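Local coordinates for protein dipeptide Epimerase (Enterococcus faecalis V583, PDB 3JW7) that belongs to the mandelate racemase/muconate lactonizing enzyme family of the enolase superfamily and binds a magnesium ion in its barrel domain, at residues A[160-165]-A[188-193]; A[7-12]-A[33-38]; A[221-226]-A[253-258]. All coordinates share one frame; numbering follows the deposited sequence.

Contact 1: A[160-165]-A[188-193]. With MG (magnesium ion), chain L; TYR (tyrosine), chain J.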
loop_
_atom_site.group_PDB
_atom_site.type_symbol
_atom_site.label_atom_id
_atom_site.label_comp_id
_atom_site.label_asym_id
_atom_site.label_seq_id
_atom_site.Cartn_x
_atom_site.Cartn_y
_atom_site.Cartn_z
ATOM N N ILE A 160 14.172 -2.421 -2.550
ATOM C CA ILE A 160 14.739 -3.217 -3.637
ATOM C C ILE A 160 13.940 -4.459 -4.004
ATOM O O ILE A 160 13.765 -5.353 -3.182
ATOM C CB ILE A 160 16.172 -3.688 -3.280
ATOM C CG1 ILE A 160 17.033 -2.488 -2.887
ATOM C CG2 ILE A 160 16.776 -4.442 -4.451
ATOM C CD1 ILE A 160 18.451 -2.860 -2.443
ATOM N N LYS A 161 13.470 -4.518 -5.248
ATOM C CA LYS A 161 12.728 -5.684 -5.707
ATOM C C LYS A 161 13.703 -6.763 -6.180
ATOM O O LYS A 161 14.638 -6.489 -6.939
ATOM C CB LYS A 161 11.783 -5.313 -6.857
ATOM C CG LYS A 161 10.600 -4.435 -6.452
ATOM C CD LYS A 161 9.641 -5.189 -5.531
ATOM C CE LYS A 161 8.437 -4.323 -5.159
ATOM N NZ LYS A 161 7.471 -5.087 -4.297
ATOM N N VAL A 162 13.475 -7.990 -5.731
ATOM C CA VAL A 162 14.312 -9.120 -6.109
ATOM C C VAL A 162 13.410 -10.323 -6.331
ATOM O O VAL A 162 12.196 -10.220 -6.160
ATOM C CB VAL A 162 15.337 -9.464 -4.992
ATOM C CG1 VAL A 162 16.294 -8.311 -4.788
ATOM C CG2 VAL A 162 14.610 -9.770 -3.692
ATOM N N GLY A 163 13.990 -11.452 -6.734
ATOM C CA GLY A 163 13.177 -12.642 -6.918
ATOM C C GLY A 163 13.340 -13.519 -8.146
ATOM O O GLY A 163 12.447 -14.322 -8.434
ATOM N N THR A 164 14.449 -13.397 -8.869
ATOM C CA THR A 164 14.645 -14.231 -10.057
ATOM C C THR A 164 15.508 -15.450 -9.738
ATOM O O THR A 164 15.481 -16.448 -10.456
ATOM C CB THR A 164 15.328 -13.452 -11.207
ATOM O OG1 THR A 164 16.684 -13.162 -10.855
ATOM C CG2 THR A 164 14.585 -12.153 -11.492
ATOM N N GLY A 165 16.267 -15.355 -8.653
ATOM C CA GLY A 165 17.151 -16.433 -8.239
ATOM C C GLY A 165 18.105 -15.831 -7.230
ATOM O O GLY A 165 18.681 -14.777 -7.490
ATOM N N LEU A 188 14.384 -5.035 1.337
ATOM C CA LEU A 188 14.220 -5.937 0.196
ATOM C C LEU A 188 12.813 -6.495 0.129
ATOM O O LEU A 188 12.146 -6.623 1.146
ATOM C CB LEU A 188 15.185 -7.119 0.302
ATOM C CG LEU A 188 16.652 -6.836 0.638
ATOM C CD1 LEU A 188 17.415 -8.154 0.607
ATOM C CD2 LEU A 188 17.252 -5.846 -0.360
ATOM N N ASP A 189 12.380 -6.850 -1.076
ATOM C CA ASP A 189 11.055 -7.425 -1.271
ATOM C C ASP A 189 11.175 -8.491 -2.350
ATOM O O ASP A 189 11.413 -8.178 -3.513
ATOM C CB ASP A 189 10.066 -6.347 -1.711
ATOM C CG ASP A 189 8.630 -6.841 -1.719
ATOM O OD1 ASP A 189 8.421 -8.075 -1.734
ATOM O OD2 ASP A 189 7.715 -5.991 -1.723
ATOM N N ALA A 190 10.997 -9.749 -1.955
ATOM C CA ALA A 190 11.109 -10.880 -2.868
ATOM C C ALA A 190 9.788 -11.296 -3.498
ATOM O O ALA A 190 9.764 -12.155 -4.375
ATOM C CB ALA A 190 11.722 -12.068 -2.136
ATOM N N ASN A 191 8.697 -10.684 -3.050
ATOM C CA ASN A 191 7.364 -11.000 -3.561
ATOM C C ASN A 191 7.098 -12.500 -3.726
ATOM O O ASN A 191 6.724 -12.970 -4.810
ATOM C CB ASN A 191 7.096 -10.257 -4.880
ATOM C CG ASN A 191 6.763 -8.783 -4.666
ATOM O OD1 ASN A 191 7.526 -7.897 -5.053
ATOM N ND2 ASN A 191 5.620 -8.517 -4.034
ATOM N N GLN A 192 7.309 -13.239 -2.635
ATOM C CA GLN A 192 7.054 -14.682 -2.560
ATOM C C GLN A 192 7.950 -15.593 -3.395
ATOM O O GLN A 192 7.669 -16.785 -3.508
ATOM C CB GLN A 192 5.608 -14.972 -2.971
ATOM C CG GLN A 192 4.559 -14.059 -2.360
ATOM C CD GLN A 192 3.191 -14.311 -2.954
ATOM O OE1 GLN A 192 2.634 -15.401 -2.812
ATOM N NE2 GLN A 192 2.641 -13.307 -3.632
ATOM N N ALA A 193 9.022 -15.048 -3.953
ATOM C CA ALA A 193 9.907 -15.805 -4.843
ATOM C C ALA A 193 10.826 -16.891 -4.294
ATOM O O ALA A 193 11.175 -17.821 -5.025
ATOM C CB ALA A 193 10.741 -14.819 -5.662
HETATM MG MG MG L . 5.583 -6.151 -0.825
HETATM N N TYR J . 3.638 -2.706 -4.320
HETATM C CA TYR J . 3.514 -4.146 -4.129
HETATM C C TYR J . 4.334 -4.647 -2.940
HETATM O O TYR J . 4.430 -3.903 -1.938
HETATM C CB TYR J . 3.932 -4.881 -5.408
HETATM C CG TYR J . 3.071 -4.586 -6.625
HETATM C CD1 TYR J . 3.653 -4.390 -7.875
HETATM C CD2 TYR J . 1.677 -4.551 -6.540
HETATM C CE1 TYR J . 2.879 -4.169 -9.014
HETATM C CE2 TYR J . 0.885 -4.332 -7.684
HETATM C CZ TYR J . 1.501 -4.145 -8.916
HETATM O OH TYR J . 0.753 -3.952 -10.059
HETATM O OXT TYR J . 4.850 -5.782 -3.018
HETATM O O HOH W 1 9.739 -8.715 -6.506
HETATM O O HOH W 2 5.996 -8.539 -0.678
#

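Contact 2: A[7-12]-A[33-38]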
loop_
_atom_site.group_PDB
_atom_site.type_symbol
_atom_site.label_atom_id
_atom_site.label_comp_id
_atom_site.label_asym_id
_atom_site.label_seq_id
_atom_site.Cartn_x
_atom_site.Cartn_y
_atom_site.Cartn_z
ATOM N N HIS A 7 -20.943 7.685 -8.097
ATOM C CA HIS A 7 -20.477 7.693 -9.474
ATOM C C HIS A 7 -19.157 6.943 -9.524
ATOM O O HIS A 7 -18.363 7.025 -8.591
ATOM C CB HIS A 7 -20.259 9.126 -9.961
ATOM C CG HIS A 7 -21.454 10.012 -9.790
ATOM N ND1 HIS A 7 -21.710 10.705 -8.625
ATOM C CD2 HIS A 7 -22.487 10.284 -10.623
ATOM C CE1 HIS A 7 -22.850 11.363 -8.747
ATOM N NE2 HIS A 7 -23.342 11.124 -9.950
ATOM N N VAL A 8 -18.931 6.202 -10.599
ATOM C CA VAL A 8 -17.685 5.465 -10.742
ATOM C C VAL A 8 -17.240 5.495 -12.193
ATOM O O VAL A 8 -18.068 5.500 -13.104
ATOM C CB VAL A 8 -17.834 3.996 -10.286
ATOM C CG1 VAL A 8 -18.841 3.271 -11.165
ATOM C CG2 VAL A 8 -16.476 3.300 -10.337
ATOM N N ARG A 9 -15.932 5.538 -12.408
ATOM C CA ARG A 9 -15.401 5.562 -13.761
ATOM C C ARG A 9 -14.060 4.869 -13.836
ATOM O O ARG A 9 -13.327 4.796 -12.855
ATOM C CB ARG A 9 -15.262 7.003 -14.263
ATOM C CG ARG A 9 -14.296 7.883 -13.469
ATOM C CD ARG A 9 -14.474 9.341 -13.878
ATOM N NE ARG A 9 -13.732 10.283 -13.041
ATOM C CZ ARG A 9 -12.429 10.518 -13.148
ATOM N NH1 ARG A 9 -11.707 9.878 -14.059
ATOM N NH2 ARG A 9 -11.850 11.408 -12.352
ATOM N N ALA A 10 -13.746 4.356 -15.016
ATOM C CA ALA A 10 -12.482 3.685 -15.230
ATOM C C ALA A 10 -11.408 4.735 -15.473
ATOM O O ALA A 10 -11.658 5.750 -16.116
ATOM C CB ALA A 10 -12.584 2.763 -16.430
ATOM N N SER A 11 -10.220 4.496 -14.934
ATOM C CA SER A 11 -9.093 5.397 -15.132
ATOM C C SER A 11 -7.943 4.524 -15.601
ATOM O O SER A 11 -7.609 3.534 -14.958
ATOM C CB SER A 11 -8.706 6.098 -13.825
ATOM O OG SER A 11 -7.507 6.842 -13.991
ATOM N N LYS A 12 -7.358 4.875 -16.737
ATOM C CA LYS A 12 -6.244 4.113 -17.282
ATOM C C LYS A 12 -5.107 5.080 -17.570
ATOM O O LYS A 12 -5.178 5.871 -18.508
ATOM C CB LYS A 12 -6.667 3.402 -18.567
ATOM C CG LYS A 12 -7.793 2.386 -18.385
ATOM C CD LYS A 12 -7.994 1.574 -19.661
ATOM C CE LYS A 12 -9.019 0.468 -19.485
ATOM N NZ LYS A 12 -10.377 0.994 -19.184
ATOM N N ILE A 33 -12.268 5.043 -10.257
ATOM C CA ILE A 33 -12.351 6.250 -9.458
ATOM C C ILE A 33 -13.796 6.474 -9.069
ATOM O O ILE A 33 -14.693 6.495 -9.917
ATOM C CB ILE A 33 -11.780 7.473 -10.211
ATOM C CG1 ILE A 33 -10.262 7.300 -10.362
ATOM C CG2 ILE A 33 -12.089 8.756 -9.444
ATOM C CD1 ILE A 33 -9.583 8.406 -11.133
ATOM N N VAL A 34 -14.014 6.605 -7.766
ATOM C CA VAL A 34 -15.343 6.795 -7.227
ATOM C C VAL A 34 -15.536 8.193 -6.687
ATOM O O VAL A 34 -14.624 8.788 -6.114
ATOM C CB VAL A 34 -15.633 5.776 -6.083
ATOM C CG1 VAL A 34 -16.887 6.170 -5.320
ATOM C CG2 VAL A 34 -15.809 4.387 -6.670
ATOM N N GLU A 35 -16.743 8.705 -6.886
ATOM C CA GLU A 35 -17.120 10.014 -6.396
ATOM C C GLU A 35 -18.492 9.835 -5.768
ATOM O O GLU A 35 -19.479 9.592 -6.465
ATOM C CB GLU A 35 -17.172 11.019 -7.552
ATOM C CG GLU A 35 -15.790 11.363 -8.114
ATOM C CD GLU A 35 -15.839 12.010 -9.490
ATOM O OE1 GLU A 35 -16.022 11.279 -10.488
ATOM O OE2 GLU A 35 -15.699 13.249 -9.573
ATOM N N ILE A 36 -18.547 9.910 -4.444
ATOM C CA ILE A 36 -19.815 9.764 -3.754
ATOM C C ILE A 36 -20.382 11.144 -3.509
ATOM O O ILE A 36 -19.769 11.962 -2.826
ATOM C CB ILE A 36 -19.663 9.048 -2.405
ATOM C CG1 ILE A 36 -19.130 7.629 -2.621
ATOM C CG2 ILE A 36 -21.009 9.013 -1.690
ATOM C CD1 ILE A 36 -18.946 6.843 -1.322
ATOM N N GLU A 37 -21.549 11.399 -4.090
ATOM C CA GLU A 37 -22.221 12.684 -3.952
ATOM C C GLU A 37 -23.297 12.626 -2.875
ATOM O O GLU A 37 -24.136 11.726 -2.867
ATOM C CB GLU A 37 -22.853 13.091 -5.289
ATOM C CG GLU A 37 -23.856 14.236 -5.180
ATOM C CD GLU A 37 -24.493 14.588 -6.512
ATOM O OE1 GLU A 37 -24.553 13.710 -7.399
ATOM O OE2 GLU A 37 -24.950 15.741 -6.665
ATOM N N THR A 38 -23.264 13.586 -1.959
ATOM C CA THR A 38 -24.251 13.639 -0.895
ATOM C C THR A 38 -25.373 14.597 -1.283
ATOM O O THR A 38 -25.232 15.377 -2.225
ATOM C CB THR A 38 -23.630 14.120 0.425
ATOM O OG1 THR A 38 -23.110 15.443 0.255
ATOM C CG2 THR A 38 -22.503 13.180 0.855
HETATM O O HOH W 3 -13.251 13.461 -10.934
#

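Contact 3: A[221-226]-A[253-258]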
loop_
_atom_site.group_PDB
_atom_site.type_symbol
_atom_site.label_atom_id
_atom_site.label_comp_id
_atom_site.label_asym_id
_atom_site.label_seq_id
_atom_site.Cartn_x
_atom_site.Cartn_y
_atom_site.Cartn_z
ATOM N N ARG A 221 0.795 -18.474 1.032
ATOM C CA ARG A 221 0.080 -19.514 1.770
ATOM C C ARG A 221 0.991 -20.339 2.674
ATOM O O ARG A 221 0.514 -21.163 3.453
ATOM C CB ARG A 221 -0.649 -20.452 0.797
ATOM C CG ARG A 221 -1.661 -19.772 -0.123
ATOM C CD ARG A 221 -2.894 -19.304 0.633
ATOM N NE ARG A 221 -3.721 -20.414 1.108
ATOM C CZ ARG A 221 -4.449 -21.206 0.321
ATOM N NH1 ARG A 221 -5.167 -22.186 0.851
ATOM N NH2 ARG A 221 -4.470 -21.019 -0.993
ATOM N N ASP A 222 2.298 -20.116 2.581
ATOM C CA ASP A 222 3.249 -20.870 3.396
ATOM C C ASP A 222 3.602 -20.126 4.676
ATOM O O ASP A 222 4.707 -19.604 4.819
ATOM C CB ASP A 222 4.515 -21.153 2.581
ATOM C CG ASP A 222 5.482 -22.078 3.296
ATOM O OD1 ASP A 222 5.080 -22.717 4.289
ATOM O OD2 ASP A 222 6.644 -22.176 2.855
ATOM N N LEU A 223 2.662 -20.088 5.616
ATOM C CA LEU A 223 2.881 -19.381 6.873
ATOM C C LEU A 223 3.927 -20.063 7.745
ATOM O O LEU A 223 4.597 -19.412 8.553
ATOM C CB LEU A 223 1.565 -19.244 7.634
ATOM C CG LEU A 223 0.476 -18.481 6.870
ATOM C CD1 LEU A 223 -0.738 -18.285 7.761
ATOM C CD2 LEU A 223 1.020 -17.135 6.415
ATOM N N GLU A 224 4.063 -21.373 7.584
ATOM C CA GLU A 224 5.053 -22.116 8.350
ATOM C C GLU A 224 6.423 -21.723 7.819
ATOM O O GLU A 224 7.349 -21.458 8.584
ATOM C CB GLU A 224 4.845 -23.621 8.187
ATOM C CG GLU A 224 3.501 -24.124 8.693
ATOM C CD GLU A 224 3.305 -25.611 8.447
ATOM O OE1 GLU A 224 3.302 -26.028 7.266
ATOM O OE2 GLU A 224 3.157 -26.363 9.435
ATOM N N GLY A 225 6.542 -21.688 6.496
ATOM C CA GLY A 225 7.801 -21.317 5.881
ATOM C C GLY A 225 8.173 -19.879 6.197
ATOM O O GLY A 225 9.343 -19.563 6.400
ATOM N N LEU A 226 7.176 -18.999 6.234
ATOM C CA LEU A 226 7.427 -17.595 6.533
ATOM C C LEU A 226 7.957 -17.487 7.954
ATOM O O LEU A 226 8.919 -16.765 8.212
ATOM C CB LEU A 226 6.142 -16.771 6.381
ATOM C CG LEU A 226 6.270 -15.249 6.560
ATOM C CD1 LEU A 226 7.335 -14.697 5.617
ATOM C CD2 LEU A 226 4.934 -14.588 6.289
ATOM N N VAL A 253 -0.346 -12.884 14.246
ATOM C CA VAL A 253 0.069 -12.510 15.595
ATOM C C VAL A 253 0.023 -13.705 16.546
ATOM O O VAL A 253 0.902 -13.859 17.396
ATOM C CB VAL A 253 -0.798 -11.370 16.182
ATOM C CG1 VAL A 253 -0.526 -10.074 15.449
ATOM C CG2 VAL A 253 -2.250 -11.727 16.089
ATOM N N LYS A 254 -0.989 -14.554 16.411
ATOM C CA LYS A 254 -1.086 -15.720 17.288
ATOM C C LYS A 254 0.055 -16.693 17.008
ATOM O O LYS A 254 0.562 -17.345 17.920
ATOM C CB LYS A 254 -2.425 -16.444 17.107
ATOM C CG LYS A 254 -3.643 -15.579 17.392
ATOM C CD LYS A 254 -4.896 -16.397 17.714
ATOM C CE LYS A 254 -5.186 -17.478 16.682
ATOM N NZ LYS A 254 -4.297 -18.667 16.839
ATOM N N LYS A 255 0.463 -16.778 15.746
ATOM C CA LYS A 255 1.532 -17.689 15.350
ATOM C C LYS A 255 2.947 -17.111 15.429
ATOM O O LYS A 255 3.919 -17.863 15.355
ATOM C CB LYS A 255 1.279 -18.201 13.928
ATOM C CG LYS A 255 0.082 -19.126 13.795
ATOM C CD LYS A 255 -0.144 -19.525 12.341
ATOM C CE LYS A 255 -1.203 -20.618 12.218
ATOM N NZ LYS A 255 -1.479 -20.966 10.793
ATOM N N GLY A 256 3.064 -15.792 15.580
ATOM C CA GLY A 256 4.377 -15.159 15.651
ATOM C C GLY A 256 5.124 -15.334 14.339
ATOM O O GLY A 256 6.343 -15.483 14.301
ATOM N N THR A 257 4.366 -15.290 13.252
ATOM C CA THR A 257 4.880 -15.486 11.905
ATOM C C THR A 257 5.914 -14.493 11.388
ATOM O O THR A 257 6.885 -14.891 10.739
ATOM C CB THR A 257 3.713 -15.521 10.910
ATOM O OG1 THR A 257 2.700 -16.404 11.410
ATOM C CG2 THR A 257 4.180 -16.015 9.538
ATOM N N VAL A 258 5.701 -13.209 11.658
ATOM C CA VAL A 258 6.597 -12.164 11.178
ATOM C C VAL A 258 6.871 -11.089 12.226
ATOM O O VAL A 258 6.294 -11.107 13.318
ATOM C CB VAL A 258 6.006 -11.480 9.926
ATOM C CG1 VAL A 258 5.909 -12.484 8.765
ATOM C CG2 VAL A 258 4.619 -10.930 10.256
HETATM O O HOH W 4 3.364 -19.121 11.059
#

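Contact 1: A[160-165]-A[188-193]
Ile160 and Lys161 pair in parallel with Leu188 and Asp189 at the ends of strands 157-161 and 185-189, where Asp189 N donates to Ile160 O at 2.9 Å and Asp189 O receives Val162 N at 3.0 Å. On one face Ile160 and Leu188 lie side by side, Leu188 CD2 resting against CB and CD1 of Ile160, while Val173 and Ile176 of helix 166-180 pack on the pair. The other face carries Lys161 and Asp189. Lys161 bends at chi2 (-67°) and then runs extended, placing its NZ above the plane of the Asp189 carboxylate. Lys161 NZ makes a salt bridge of 2.7 Å to Asp189 OD2 and reaches a lone pair of Asn191 OD1, within the amide plane, at 2.9 Å. The two strands and helix 166-180 form one beta-alpha-beta unit of the enolase-superfamily barrel, and the residues at the strand ends line the ligand site. There Asp189 OD2 binds magnesium at 2.3 Å, together with Glu215, Asp240, a water and OXT of the bound tyrosine. Asp189 OD1 accepts Asn191 N at 2.9 Å, closing an Asx turn, and also takes a bond from the metal-bound water; with both oxygens engaged, the rotation of the carboxylate is fixed. Asn191 ND2 donates to the tyrosine OXT at 3.0 Å in a nearly straight bond (166°). Another water sits between Val162 O and Asn191 OD1.

Contact 2: A[7-12]-A[33-38]
His7 forms an antiparallel hydrogen-bonded pair with Glu35, His7 N giving a bond of 2.9 Å to Glu35 O and His7 O taking Glu35 N in return. The same Glu35 O also accepts His7 ND1 at 3.3 Å, close to the imidazole plane; the two donors arrive from opposite faces of the carbonyl plane. Farther along the ring edge, Glu37 OE1 lies 3.2 Å from His7 CE1. Val8 faces Val34 in a non-hydrogen-bonded pair on the other side of the sheet, the CG2 methyls of Val8 and Val34 touching at 3.9 Å. Arg9 restores the hydrogen-bonded register with Ile33, whose N donates to Arg9 O at 2.8 Å. From chi1 of 62° the arginine chain extends alongside Ile33, laying one guanidinium face over Ile33 CG2 and presenting an edge to Glu35: Arg9 NE and Glu35 OE1 are 3.6 Å apart in a long salt bridge, the two planes turned 78° to each other. A water bonded to Arg9 NH2 makes a weak second link to Glu35 OE2. Ser11 ends the contact, Ser11 CB lying against Ile33 CD1 at 3.7 Å, next to Pro329. In this long hairpin of the N-terminal domain's three-stranded sheet, strand 43-48 flanks strand 24-38 on its far edge, while helices 59-72 and 96-114 cover the Val8-Val34 face.

Contact 3: A[221-226]-A[253-258]
Leu223 and Leu226, in the first turn of helix 223-232, meet the end of helix 246-255 and the link that follows it, joining successive beta/alpha units of the barrel domain. Leu226 makes the apolar core of the contact with Thr257 and Val258. With chi1 at -175° and chi2 at 55°, Leu226 CD2 reaches between two branched side chains: it lies 3.4 Å from Val258 CG1, a tight carbon pair, and 3.6 Å from Thr257 CG2. Leu226 and Thr257 cross at about a right angle, and Thr257 CG2 also comes to 3.6 Å from Leu223 O. That carbonyl is engaged by a water, which donates to Leu223 O at 2.8 Å and is hydrogen-bonded to Thr257 OG1 at 2.8 Å. The threonine thus offers its methyl to the leucine and its hydroxyl to the water bridge. Nearer the surface, Leu223 CD1 approaches the end of the extended Lys255 chain, 4.1 Å from Lys255 NZ. Asp222 sets the start of helix 223-232 as its N-cap, Asp222 OD1 accepting Gly225 N at 2.8 Å from well out of the carboxylate plane. On the other side, Gly256 leaves the helix with a positive phi of 64° and turns the chain into Thr257, whose O is hydrogen-bonded to Thr230 OG1. Inward, Leu226 touches Ile237 and Val258 touches Ala239, both of strand 236-239. Packing of the start of one outer helix on the link that leads from the next helix to its strand, beside strand 236-239, fits the (beta/alpha)7beta barrel of the enolase superfamily.

Along the chain the contacts follow in series, contact 2 first, then contact 1, then contact 3. Contact 2 lies in the three-stranded sheet of the N-terminal domain, on the opposite side of the chain's centre from the other two; its centre is about 34 Å from that of contact 1 and about 37 Å from that of contact 3. Contacts 1 and 3 share the barrel domain, with centres about 18 Å and nearest atoms about 5 Å apart. Contact 1 joins adjacent barrel strands at the metal site, whereas contact 3 packs helix 223-232 on the link after helix 246-255. The domains still meet near the ligands: Ile21, on the same strand 3-21 as contact 2, touches Lys161 and Asn191.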